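Local coordinates for protein ATP-dependent Clp protease proteolytic subunit (Listeria monocytogenes, PDB 4JCQ) that probably cleaves proteins, misfolded ones among them, into short peptides as the serine-protease component of an ATP-dependent Clp complex, at residues G62-G67 / I137-R142; I96-E101 / A148-Q153; R105-L108 / R112-I115; I143-A148 / Q153-I158; S159-R164 / K174-V179. All blocks are in the same frame, centred on the assembly; numbering follows the deposited sequence.

Contact 1: residues G62-G67 / I137-R142; sequences GHVEAG and IRMRER
Val64 overlaps the end of Met139 with one methyl and the head of Arg142 with the other. The first pair meets tip to tip: Val64 CG1 lies 4.0 Å from Met139 CE and 4.1 Å from Met139 SD. Met139 gets there by leaving its helix with CG anti to the backbone N (chi1 -176°), running straight on, and bending only at its last torsion, which swings the terminal methyl onto the valine. One turn further along, Arg142 runs out in the same anti way and bends at chi3 (59°). Its guanidinium then presents an edge to the valine, with Val64 CG2 near the plane of the group and 3.8 Å from Arg142 NH1.

The polar work of that guanidinium is done with other partners. NH1 forms a salt bridge with Asp68, one helical turn past Val64, and NH2 bonds to Asn110 of the second subunit, whose Arg112 packs on Met139. The start of helix 64-76, with His63 as N-cap residue, is thus joined to the long helix 133-151 at a subunit interface.

Within the two segments the touch is purely van der Waals and small, 106 Å² in all. Val64 supplies an apolar surface for a thioether and a charged edge, while the direction of the arginine is probably set by Asp68 and by Asn110 of the second subunit.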
# COMPACT_ATOMS: atom_id res chain seq x y z
N GLY H 62 11.25 11.02 -21.33
CA GLY H 62 11.75 9.95 -20.48
C GLY H 62 12.58 8.94 -21.26
O GLY H 62 13.59 9.30 -21.87
N HIS H 63 12.14 7.69 -21.25
CA HIS H 63 12.88 6.58 -21.87
C HIS H 63 12.42 6.34 -23.28
O HIS H 63 11.22 6.17 -23.53
CB HIS H 63 12.72 5.31 -21.03
CG HIS H 63 13.32 5.42 -19.65
ND1 HIS H 63 12.70 6.06 -18.64
CD2 HIS H 63 14.51 4.93 -19.12
CE1 HIS H 63 13.45 5.99 -17.53
NE2 HIS H 63 14.56 5.29 -17.83
N VAL H 64 13.38 6.33 -24.21
CA VAL H 64 13.09 6.21 -25.64
C VAL H 64 12.25 4.98 -26.00
O VAL H 64 11.29 5.08 -26.77
CB VAL H 64 14.39 6.28 -26.50
CG1 VAL H 64 15.40 5.22 -26.08
CG2 VAL H 64 14.08 6.19 -27.99
N GLU H 65 12.59 3.82 -25.43
CA GLU H 65 11.91 2.56 -25.75
C GLU H 65 10.45 2.54 -25.29
O GLU H 65 9.59 1.93 -25.93
CB GLU H 65 12.69 1.36 -25.19
CG GLU H 65 12.64 1.18 -23.68
CD GLU H 65 13.59 2.10 -22.91
OE1 GLU H 65 14.39 2.83 -23.54
OE2 GLU H 65 13.53 2.08 -21.66
N ALA H 66 10.18 3.23 -24.18
CA ALA H 66 8.81 3.38 -23.68
C ALA H 66 8.01 4.32 -24.58
O ALA H 66 6.83 4.08 -24.84
CB ALA H 66 8.83 3.91 -22.25
N GLY H 67 8.66 5.38 -25.05
CA GLY H 67 8.06 6.31 -26.00
C GLY H 67 7.74 5.64 -27.33
O GLY H 67 6.69 5.89 -27.93
N ILE H 137 23.87 7.04 -33.04
CA ILE H 137 23.65 7.58 -34.39
C ILE H 137 22.41 6.97 -35.04
O ILE H 137 21.56 7.69 -35.57
CB ILE H 137 24.90 7.41 -35.29
CG1 ILE H 137 26.10 8.19 -34.72
CG2 ILE H 137 24.61 7.81 -36.73
CD1 ILE H 137 25.83 9.66 -34.46
N ARG H 138 22.30 5.64 -34.98
CA ARG H 138 21.16 4.92 -35.54
C ARG H 138 19.84 5.35 -34.91
O ARG H 138 18.86 5.60 -35.61
CB ARG H 138 21.33 3.41 -35.35
CG ARG H 138 22.13 2.73 -36.44
CD ARG H 138 22.05 1.22 -36.29
NE ARG H 138 22.33 0.53 -37.54
CZ ARG H 138 22.18 -0.77 -37.73
NH1 ARG H 138 21.74 -1.55 -36.75
NH2 ARG H 138 22.46 -1.30 -38.92
N MET H 139 19.82 5.44 -33.58
CA MET H 139 18.66 5.90 -32.82
C MET H 139 18.24 7.30 -33.25
O MET H 139 17.07 7.55 -33.52
CB MET H 139 18.97 5.89 -31.31
CG MET H 139 17.80 6.25 -30.41
SD MET H 139 18.29 6.50 -28.69
CE MET H 139 18.72 4.84 -28.19
N ARG H 140 19.22 8.20 -33.33
CA ARG H 140 18.98 9.58 -33.74
C ARG H 140 18.40 9.68 -35.15
O ARG H 140 17.44 10.41 -35.38
CB ARG H 140 20.25 10.43 -33.61
CG ARG H 140 20.08 11.90 -33.96
CD ARG H 140 18.98 12.57 -33.13
NE ARG H 140 19.27 12.55 -31.70
CZ ARG H 140 20.01 13.45 -31.06
NH1 ARG H 140 20.22 13.33 -29.76
NH2 ARG H 140 20.54 14.48 -31.72
N GLU H 141 18.99 8.93 -36.08
CA GLU H 141 18.51 8.89 -37.47
C GLU H 141 17.06 8.41 -37.55
O GLU H 141 16.25 8.99 -38.28
CB GLU H 141 19.42 8.02 -38.34
CG GLU H 141 20.79 8.64 -38.61
CD GLU H 141 21.73 7.71 -39.36
OE1 GLU H 141 22.88 8.12 -39.62
OE2 GLU H 141 21.33 6.57 -39.70
N ARG H 142 16.74 7.36 -36.80
CA ARG H 142 15.39 6.80 -36.75
C ARG H 142 14.37 7.82 -36.25
O ARG H 142 13.33 8.03 -36.86
CB ARG H 142 15.36 5.53 -35.89
CG ARG H 142 14.00 4.85 -35.80
CD ARG H 142 14.03 3.60 -34.93
NE ARG H 142 14.46 3.87 -33.56
CZ ARG H 142 13.67 4.30 -32.58
NH1 ARG H 142 14.17 4.51 -31.37
NH2 ARG H 142 12.38 4.52 -32.79

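Contact 2: residues I96-E101 / A148-Q153; sequences IYLAAE and AEATGQ
Leu98 sets its CB against the methyl of Ala150, with 3.8 Å between Leu98 CB and Ala150 CB. That methyl also sits 3.8 Å from Leu98 O, so backbone and side chain of the leucine both border it. Beyond CB, the leucine carries CG beside its backbone N, opposite the carbonyl carbon (chi1 -68°), and the fork of CD1 and CD2 straddles the methyl of Thr151. Leu98 CD1 and CD2 each stand 4.1 Å from Thr151 CG2.

The torsion of Thr151 gives its two branches different tasks. With chi1 at 59°, OG1 lies between the backbone N and the carbonyl carbon, where it bonds back to Ile147 O and also accepts from the amide two residues on, while CG2, anti to the carbonyl carbon, meets Leu98. The bond to the later amide, 3.3 Å from Gln153 N to Thr151 OG1 and nearly straight at 162°, makes an ST turn. It spans Gly152, where positive phi takes the chain out of the helix.

The contact ties the turn after helix 92-97 to the last turn of helix 133-151. Arg105 of strand 105-108 packs on Leu98 and bonds to both Ala100 O and Ala150 O, bridging the two segments from the sheet. Helix 64-76 packs against Ala99, and Ile158 of helix 155-162 touches Thr151.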
# COMPACT_ATOMS: atom_id res chain seq x y z
N ILE H 96 5.60 10.57 -28.98
CA ILE H 96 4.24 10.07 -28.71
C ILE H 96 3.19 10.98 -29.36
O ILE H 96 2.30 10.51 -30.05
CB ILE H 96 3.97 9.94 -27.20
CG1 ILE H 96 4.81 8.80 -26.61
CG2 ILE H 96 2.49 9.72 -26.92
CD1 ILE H 96 4.97 8.86 -25.11
N TYR H 97 3.32 12.29 -29.12
CA TYR H 97 2.41 13.29 -29.67
C TYR H 97 2.28 13.17 -31.19
O TYR H 97 1.17 13.24 -31.74
CB TYR H 97 2.88 14.70 -29.28
CG TYR H 97 1.96 15.81 -29.71
CD1 TYR H 97 0.91 16.24 -28.89
CD2 TYR H 97 2.14 16.45 -30.94
CE1 TYR H 97 0.06 17.26 -29.28
CE2 TYR H 97 1.29 17.48 -31.34
CZ TYR H 97 0.26 17.88 -30.52
OH TYR H 97 -0.57 18.89 -30.92
N LEU H 98 3.41 12.95 -31.86
CA LEU H 98 3.46 12.89 -33.32
C LEU H 98 2.97 11.56 -33.91
O LEU H 98 2.97 11.40 -35.14
CB LEU H 98 4.87 13.22 -33.82
CG LEU H 98 5.37 14.66 -33.62
CD1 LEU H 98 6.82 14.78 -34.05
CD2 LEU H 98 4.50 15.67 -34.37
N ALA H 99 2.54 10.63 -33.06
CA ALA H 99 1.95 9.37 -33.52
C ALA H 99 0.59 9.58 -34.18
O ALA H 99 0.19 8.82 -35.06
CB ALA H 99 1.83 8.38 -32.38
N ALA H 100 -0.13 10.61 -33.74
CA ALA H 100 -1.43 10.96 -34.32
C ALA H 100 -1.24 11.65 -35.66
O ALA H 100 -0.24 12.34 -35.88
CB ALA H 100 -2.21 11.84 -33.36
N GLU H 101 -2.21 11.47 -36.56
CA GLU H 101 -2.21 12.14 -37.86
C GLU H 101 -2.30 13.65 -37.65
O GLU H 101 -2.92 14.11 -36.68
CB GLU H 101 -3.37 11.64 -38.73
CG GLU H 101 -3.34 10.15 -39.04
CD GLU H 101 -2.11 9.71 -39.82
OE1 GLU H 101 -1.52 8.67 -39.46
OE2 GLU H 101 -1.74 10.40 -40.80
N ALA H 148 10.50 14.17 -38.89
CA ALA H 148 10.45 14.81 -40.21
C ALA H 148 9.18 14.45 -40.99
O ALA H 148 8.52 15.33 -41.54
CB ALA H 148 11.69 14.47 -41.03
N GLU H 149 8.84 13.16 -41.01
CA GLU H 149 7.65 12.68 -41.72
C GLU H 149 6.35 13.22 -41.10
O GLU H 149 5.42 13.57 -41.83
CB GLU H 149 7.62 11.15 -41.75
CG GLU H 149 6.59 10.57 -42.71
CD GLU H 149 6.44 9.06 -42.60
OE1 GLU H 149 7.47 8.35 -42.62
OE2 GLU H 149 5.29 8.58 -42.51
N ALA H 150 6.30 13.28 -39.77
CA ALA H 150 5.11 13.73 -39.06
C ALA H 150 4.87 15.24 -39.18
O ALA H 150 3.72 15.68 -39.26
CB ALA H 150 5.17 13.31 -37.60
N THR H 151 5.95 16.02 -39.19
CA THR H 151 5.85 17.48 -39.19
C THR H 151 5.84 18.09 -40.60
O THR H 151 5.28 19.16 -40.81
CB THR H 151 7.00 18.14 -38.39
OG1 THR H 151 8.26 17.76 -38.95
CG2 THR H 151 6.94 17.74 -36.92
N GLY H 152 6.47 17.40 -41.54
CA GLY H 152 6.63 17.92 -42.90
C GLY H 152 7.91 18.72 -43.07
O GLY H 152 8.19 19.22 -44.16
N GLN H 153 8.68 18.83 -41.99
CA GLN H 153 9.98 19.49 -42.02
C GLN H 153 11.00 18.58 -42.70
O GLN H 153 10.83 17.36 -42.73
CB GLN H 153 10.46 19.82 -40.61
CG GLN H 153 9.61 20.83 -39.85
CD GLN H 153 9.88 22.27 -40.23
OE1 GLN H 153 10.88 22.58 -40.88
NE2 GLN H 153 8.99 23.17 -39.82

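Contact 3: residues R105-L108 / R112-I115; sequences RFSL and RYMI
Phe106 approaches Tyr113 with its backbone alone: Phe106 O is 4.0 Å from Tyr113 OH, too far for a bond, and this carbonyl accepts from the hydroxyl of Tyr97 instead. Its ring leaves the other way, against Val84 and Leu189.

Ser107 is where the two segments really meet. Its OG accepts a hydrogen bond from the hydroxyl of Tyr113, 2.7 Å from Tyr113 OH to Ser107 OG. The serine oxygen lies at the ring edge, in plane and off to the CE2 side, so the bond leaves the phenol oxygen at an angle to its C-O bond. On the tyrosine side, CG beside the backbone N (chi1 -67°) aims the ring across the gap to the serine. Ser107 CB crowds in as well, 3.1 Å from Tyr113 OH.

Leu108 continues the chain of bonds through its carbonyl. Ser107 OG donates to Leu108 O at 2.9 Å, arriving at a C=O...donor angle of 130° and tilted 27° from the carbonyl plane. The serine hydroxyl is thus accepting and donating at once, which fixes its rotation and satisfies a buried polar group. Thr111 OG1 bonds to the same carbonyl.

These strands are not paired with each other; their closest CA atoms, those of Ser107 and Arg112, are 9.4 Å apart. Strand 105-108 lies in the five-stranded parallel sheet between 81-86 and 181-182, whereas 111-114 pairs with 88-90 in a separate small sheet. Tyr113 spans the space between the sheets, with Ala173 of helix 170-176 and Val179 of the loop after it packed on the ring.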
# COMPACT_ATOMS: atom_id res chain seq x y z
N ARG H 105 -3.98 16.54 -34.31
CA ARG H 105 -3.03 17.04 -33.31
C ARG H 105 -3.41 18.43 -32.82
O ARG H 105 -3.30 19.42 -33.55
CB ARG H 105 -1.59 17.00 -33.85
CG ARG H 105 -1.13 15.60 -34.26
CD ARG H 105 0.38 15.45 -34.21
NE ARG H 105 1.07 16.30 -35.19
CZ ARG H 105 1.50 15.89 -36.38
NH1 ARG H 105 1.33 14.63 -36.77
NH2 ARG H 105 2.11 16.75 -37.18
N PHE H 106 -3.85 18.49 -31.57
CA PHE H 106 -4.36 19.72 -30.97
C PHE H 106 -3.47 20.18 -29.82
O PHE H 106 -2.65 19.43 -29.30
CB PHE H 106 -5.79 19.50 -30.45
CG PHE H 106 -6.77 19.08 -31.51
CD1 PHE H 106 -6.94 17.73 -31.83
CD2 PHE H 106 -7.53 20.03 -32.19
CE1 PHE H 106 -7.85 17.34 -32.80
CE2 PHE H 106 -8.44 19.64 -33.16
CZ PHE H 106 -8.60 18.30 -33.47
N SER H 107 -3.65 21.44 -29.42
CA SER H 107 -2.98 21.97 -28.24
C SER H 107 -3.86 22.92 -27.45
O SER H 107 -4.59 23.73 -28.01
CB SER H 107 -1.69 22.69 -28.63
OG SER H 107 -0.96 23.07 -27.47
N LEU H 108 -3.77 22.80 -26.13
CA LEU H 108 -4.30 23.81 -25.23
C LEU H 108 -3.34 25.02 -25.26
O LEU H 108 -2.16 24.85 -25.56
CB LEU H 108 -4.47 23.24 -23.82
CG LEU H 108 -5.84 22.67 -23.40
CD1 LEU H 108 -6.74 22.23 -24.56
CD2 LEU H 108 -5.69 21.54 -22.38
N ARG H 112 4.16 24.50 -24.05
CA ARG H 112 5.39 24.67 -24.82
C ARG H 112 5.91 23.32 -25.31
O ARG H 112 5.64 22.27 -24.71
CB ARG H 112 6.46 25.43 -24.02
CG ARG H 112 6.64 24.99 -22.58
CD ARG H 112 7.80 25.73 -21.93
NE ARG H 112 8.03 25.30 -20.56
CZ ARG H 112 9.19 25.44 -19.91
NH1 ARG H 112 9.30 25.01 -18.66
NH2 ARG H 112 10.23 25.99 -20.51
N TYR H 113 6.64 23.35 -26.43
CA TYR H 113 7.08 22.15 -27.13
C TYR H 113 8.59 22.17 -27.36
O TYR H 113 9.15 23.22 -27.67
CB TYR H 113 6.35 22.03 -28.48
CG TYR H 113 4.86 21.76 -28.35
CD1 TYR H 113 4.35 20.48 -28.51
CD2 TYR H 113 3.97 22.79 -28.04
CE1 TYR H 113 2.99 20.23 -28.38
CE2 TYR H 113 2.62 22.55 -27.90
CZ TYR H 113 2.13 21.27 -28.07
OH TYR H 113 0.79 21.02 -27.93
N MET H 114 9.23 21.02 -27.22
CA MET H 114 10.66 20.89 -27.50
C MET H 114 10.97 19.53 -28.13
O MET H 114 10.67 18.50 -27.54
CB MET H 114 11.50 21.09 -26.23
CG MET H 114 13.00 21.04 -26.47
SD MET H 114 13.98 21.42 -25.01
CE MET H 114 13.70 19.96 -24.00
N ILE H 115 11.57 19.54 -29.32
CA ILE H 115 11.84 18.28 -30.02
C ILE H 115 13.21 17.67 -29.71
O ILE H 115 13.54 16.60 -30.22
CB ILE H 115 11.60 18.36 -31.55
CG1 ILE H 115 12.69 19.19 -32.24
CG2 ILE H 115 10.20 18.87 -31.85
CD1 ILE H 115 12.80 18.89 -33.72

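Contact 4: residues I143-A148 / Q153-I158; sequences INRLIA and QSYEQI
This is a helix-helix contact across a tight connection: helix 133-151 ends, the chain turns, and helix 155-162 packs back against it, burying 403 Å². Ile158 fills the middle. Its CG1 lies 3.7 Å from Ala148 CA, its CG2 reaches 3.5 Å from Asn144 O, and its CD1 ends 3.7 Å from Ile147 CG2. Both branches are used: with CG1 beside the backbone N and CG2 anti to it (chi1 -61°), CG2 turns to Asn144, while CG1 and its CD1 reach Ala148 and Ile147.

Tyr155 closes the outer side. Its ring runs across Asn144 at about a right angle, Tyr155 CE1 lying 3.5 Å from Asn144 CB with amide and ring planes 83° apart. Arg145 joins through its aliphatic part, CG being 3.8 Å from Tyr155 CE1. The amide of Asn144 looks further along, with OD1 bonded to the hydroxyl of Thr162. Ser154 starts the second helix as N-cap, its OG accepting from Gln157 N.

Helix 170-176 flanks the pair: its Tyr176 touches Ile158, and the backbone carbonyl of Tyr176 accepts from Gln153 NE2. Ile115, just after strand 111-114, also packs on Ile158. Ile147 faces Leu98 on the helix 92-97 side.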
# COMPACT_ATOMS: atom_id res chain seq x y z
N ILE H 143 14.68 8.47 -35.12
CA ILE H 143 13.78 9.46 -34.53
C ILE H 143 13.68 10.72 -35.39
O ILE H 143 12.59 11.28 -35.53
CB ILE H 143 14.18 9.79 -33.07
CG1 ILE H 143 14.13 8.52 -32.21
CG2 ILE H 143 13.26 10.85 -32.49
CD1 ILE H 143 14.88 8.62 -30.90
N ASN H 144 14.80 11.14 -35.98
CA ASN H 144 14.81 12.28 -36.91
C ASN H 144 13.87 12.07 -38.10
O ASN H 144 13.12 12.98 -38.46
CB ASN H 144 16.22 12.58 -37.42
CG ASN H 144 17.08 13.31 -36.39
OD1 ASN H 144 16.57 13.84 -35.40
ND2 ASN H 144 18.39 13.33 -36.62
N ARG H 145 13.91 10.88 -38.70
CA ARG H 145 13.04 10.53 -39.82
C ARG H 145 11.57 10.50 -39.40
O ARG H 145 10.70 10.96 -40.13
CB ARG H 145 13.44 9.18 -40.43
CG ARG H 145 14.72 9.23 -41.26
CD ARG H 145 14.95 7.93 -42.00
NE ARG H 145 16.20 7.95 -42.76
CZ ARG H 145 17.36 7.44 -42.34
NH1 ARG H 145 17.44 6.85 -41.16
NH2 ARG H 145 18.44 7.52 -43.11
N LEU H 146 11.31 9.95 -38.21
CA LEU H 146 9.97 9.91 -37.64
C LEU H 146 9.38 11.32 -37.51
O LEU H 146 8.27 11.59 -37.97
CB LEU H 146 9.99 9.19 -36.28
CG LEU H 146 8.68 8.79 -35.60
CD1 LEU H 146 8.91 7.62 -34.67
CD2 LEU H 146 8.05 9.95 -34.83
N ILE H 147 10.14 12.22 -36.88
CA ILE H 147 9.68 13.59 -36.66
C ILE H 147 9.56 14.37 -37.97
O ILE H 147 8.60 15.13 -38.15
CB ILE H 147 10.58 14.33 -35.63
CG1 ILE H 147 10.52 13.63 -34.26
CG2 ILE H 147 10.15 15.79 -35.48
CD1 ILE H 147 11.53 14.12 -33.25
N ALA H 148 10.50 14.17 -38.89
CA ALA H 148 10.45 14.81 -40.21
C ALA H 148 9.18 14.45 -40.99
O ALA H 148 8.52 15.33 -41.54
CB ALA H 148 11.69 14.47 -41.03
N GLN H 153 8.68 18.83 -41.99
CA GLN H 153 9.98 19.49 -42.02
C GLN H 153 11.00 18.58 -42.70
O GLN H 153 10.83 17.36 -42.73
CB GLN H 153 10.46 19.82 -40.61
CG GLN H 153 9.61 20.83 -39.85
CD GLN H 153 9.88 22.27 -40.23
OE1 GLN H 153 10.88 22.58 -40.88
NE2 GLN H 153 8.99 23.17 -39.82
N SER H 154 12.06 19.17 -43.24
CA SER H 154 13.15 18.42 -43.85
C SER H 154 13.94 17.65 -42.79
O SER H 154 13.94 18.04 -41.62
CB SER H 154 14.09 19.35 -44.62
OG SER H 154 14.81 20.19 -43.73
N TYR H 155 14.60 16.57 -43.21
CA TYR H 155 15.45 15.80 -42.32
C TYR H 155 16.52 16.68 -41.67
O TYR H 155 16.78 16.57 -40.47
CB TYR H 155 16.11 14.62 -43.05
CG TYR H 155 17.00 13.78 -42.16
CD1 TYR H 155 16.48 12.68 -41.48
CD2 TYR H 155 18.35 14.10 -41.98
CE1 TYR H 155 17.29 11.91 -40.66
CE2 TYR H 155 19.16 13.33 -41.15
CZ TYR H 155 18.62 12.24 -40.49
OH TYR H 155 19.42 11.48 -39.68
N GLU H 156 17.13 17.56 -42.47
CA GLU H 156 18.21 18.44 -42.02
C GLU H 156 17.76 19.40 -40.92
O GLU H 156 18.50 19.64 -39.96
CB GLU H 156 18.81 19.21 -43.20
CG GLU H 156 20.18 19.81 -42.92
CD GLU H 156 20.82 20.43 -44.14
OE1 GLU H 156 21.38 21.54 -44.02
OE2 GLU H 156 20.76 19.82 -45.23
N GLN H 157 16.56 19.96 -41.06
CA GLN H 157 15.99 20.86 -40.05
C GLN H 157 15.76 20.12 -38.73
O GLN H 157 16.13 20.62 -37.66
CB GLN H 157 14.69 21.50 -40.55
CG GLN H 157 14.10 22.55 -39.61
CD GLN H 157 15.01 23.76 -39.42
OE1 GLN H 157 15.44 24.39 -40.39
NE2 GLN H 157 15.29 24.09 -38.17
N ILE H 158 15.17 18.93 -38.82
CA ILE H 158 14.89 18.11 -37.64
C ILE H 158 16.19 17.66 -36.96
O ILE H 158 16.31 17.74 -35.74
CB ILE H 158 14.00 16.88 -37.99
CG1 ILE H 158 12.64 17.34 -38.55
CG2 ILE H 158 13.83 15.96 -36.79
CD1 ILE H 158 11.85 18.27 -37.64

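Contact 5: residues S159-R164 / K174-V179; sequences SKDTDR and KDYGIV
Tyr176 and Asp161 make the one direct link, a hydrogen bond. The tyrosine hydroxyl donates to the carboxylate over a short 2.5 Å from Tyr176 OH to Asp161 OD2. The two side chains come from opposite directions, and OD2 lies at the edge of the ring in its plane, using the anti lone pair that points away from OD1. The carboxylate is rotated against the ring by 40°. Because CG of Tyr176 swings roughly anti to its backbone N (chi1 -157°), the ring can span the wide gap between the helices, whose nearest CA atoms, those of Asp161 and Tyr176, are 11.1 Å apart.

A second kind of interaction is ionic and stays inside segment 159-164. Arg164 NE forms a salt bridge with Asp161 OD1 at 3.3 Å, approaching on the anti side but 28° out of the carboxylate plane. Gln157 adds a further hydrogen bond from its NE2 to OD2, so the carboxylate is gripped by three donors, and Arg164 itself makes a cation-pi contact with Phe166.

Apolar packing frames the bond: Ile115 touches both Asp161 and Tyr176, and Ile158 lies on the tyrosine. The backbone then turns away at Gly177, whose positive phi ends helix 170-176 in a Schellman motif.

Chemically, Asp161 is a buried carboxylate supplied with neutral donors on one oxygen and a cation on the other. That would probably keep it charged, and the negative end in turn would hold the tyrosine hydroxyl in one direction.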
# COMPACT_ATOMS: atom_id res chain seq x y z
N SER H 159 17.15 17.21 -37.77
CA SER H 159 18.46 16.76 -37.27
C SER H 159 19.18 17.84 -36.47
O SER H 159 19.80 17.56 -35.44
CB SER H 159 19.34 16.29 -38.43
OG SER H 159 20.55 15.73 -37.96
N LYS H 160 19.08 19.09 -36.94
CA LYS H 160 19.64 20.23 -36.22
C LYS H 160 18.90 20.45 -34.89
O LYS H 160 19.52 20.63 -33.85
CB LYS H 160 19.56 21.49 -37.09
CG LYS H 160 20.10 22.75 -36.43
CD LYS H 160 19.78 23.98 -37.26
CE LYS H 160 20.17 25.25 -36.52
NZ LYS H 160 19.84 26.48 -37.31
N ASP H 161 17.57 20.42 -34.95
CA ASP H 161 16.73 20.79 -33.82
C ASP H 161 16.63 19.74 -32.71
O ASP H 161 16.42 20.09 -31.54
CB ASP H 161 15.35 21.24 -34.30
CG ASP H 161 15.40 22.57 -35.05
OD1 ASP H 161 16.42 23.30 -34.93
OD2 ASP H 161 14.42 22.91 -35.74
N THR H 162 16.77 18.46 -33.05
CA THR H 162 16.78 17.40 -32.04
C THR H 162 18.09 17.38 -31.24
O THR H 162 18.14 16.82 -30.14
CB THR H 162 16.53 15.99 -32.63
OG1 THR H 162 17.49 15.72 -33.66
CG2 THR H 162 15.12 15.88 -33.19
N ASP H 163 19.13 17.99 -31.79
CA ASP H 163 20.44 18.03 -31.15
C ASP H 163 20.73 19.37 -30.44
O ASP H 163 21.88 19.67 -30.12
CB ASP H 163 21.56 17.70 -32.15
CG ASP H 163 22.75 17.04 -31.48
OD1 ASP H 163 23.90 17.37 -31.85
OD2 ASP H 163 22.55 16.20 -30.58
N ARG H 164 19.68 20.15 -30.22
CA ARG H 164 19.78 21.35 -29.38
C ARG H 164 18.56 21.51 -28.48
O ARG H 164 17.57 20.81 -28.65
CB ARG H 164 20.05 22.61 -30.22
CG ARG H 164 18.97 22.99 -31.22
CD ARG H 164 19.49 24.06 -32.17
NE ARG H 164 18.41 24.80 -32.82
CZ ARG H 164 17.91 25.96 -32.38
NH1 ARG H 164 18.38 26.52 -31.27
NH2 ARG H 164 16.93 26.55 -33.04
N LYS H 174 2.93 25.27 -33.88
CA LYS H 174 1.96 25.21 -34.97
C LYS H 174 2.63 25.51 -36.31
O LYS H 174 2.44 24.78 -37.28
CB LYS H 174 0.81 26.19 -34.71
CG LYS H 174 -0.38 26.05 -35.65
CD LYS H 174 -1.49 27.02 -35.26
CE LYS H 174 -2.73 26.84 -36.13
NZ LYS H 174 -2.53 27.31 -37.52
N ASP H 175 3.44 26.56 -36.35
CA ASP H 175 4.20 26.94 -37.55
C ASP H 175 5.21 25.87 -37.95
O ASP H 175 5.50 25.69 -39.13
CB ASP H 175 4.91 28.28 -37.34
CG ASP H 175 3.94 29.44 -37.14
OD1 ASP H 175 4.37 30.46 -36.57
OD2 ASP H 175 2.76 29.33 -37.54
N TYR H 176 5.74 25.15 -36.95
CA TYR H 176 6.73 24.10 -37.16
C TYR H 176 6.11 22.84 -37.78
O TYR H 176 6.81 22.04 -38.41
CB TYR H 176 7.39 23.75 -35.83
CG TYR H 176 8.75 23.10 -35.95
CD1 TYR H 176 9.91 23.88 -36.05
CD2 TYR H 176 8.89 21.71 -35.93
CE1 TYR H 176 11.16 23.29 -36.15
CE2 TYR H 176 10.14 21.12 -36.03
CZ TYR H 176 11.27 21.91 -36.14
OH TYR H 176 12.50 21.32 -36.23
N GLY H 177 4.80 22.67 -37.60
CA GLY H 177 4.09 21.49 -38.11
C GLY H 177 3.84 20.42 -37.06
O GLY H 177 3.40 19.32 -37.39
N ILE H 178 4.11 20.75 -35.80
CA ILE H 178 3.85 19.84 -34.69
C ILE H 178 2.37 19.90 -34.32
O ILE H 178 1.67 18.88 -34.33
CB ILE H 178 4.72 20.17 -33.45
CG1 ILE H 178 6.21 20.03 -33.79
CG2 ILE H 178 4.36 19.27 -32.27
CD1 ILE H 178 7.13 20.77 -32.84
N VAL H 179 1.90 21.10 -33.99
CA VAL H 179 0.50 21.33 -33.64
C VAL H 179 -0.27 21.76 -34.88
O VAL H 179 0.20 22.59 -35.65
CB VAL H 179 0.38 22.43 -32.55
CG1 VAL H 179 -1.08 22.74 -32.24
CG2 VAL H 179 1.12 22.02 -31.29

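In the fold
Contacts 1, 2 and 4 occupy successive turns of helix 133-151, which meets helix 64-76 first, then helix 155-162, then the turn after helix 92-97. Contact 5 carries on along helix 155-162 to the end of helix 170-176, its centre about 8 Å from that of contact 4. Contact 3 joins the two sheets; its centre is about 19 Å from that of contact 1 but about 11 Å from those of contacts 2 and 5. Along the chain contacts 1 and 2 cross, contact 3 is nested inside both, and contact 5 opens last. Arg105 bonds to contacts 2 and 5. They link helices and sheets, with side chains about 8-12 Å from those of predicted active-site Ser91 and His116.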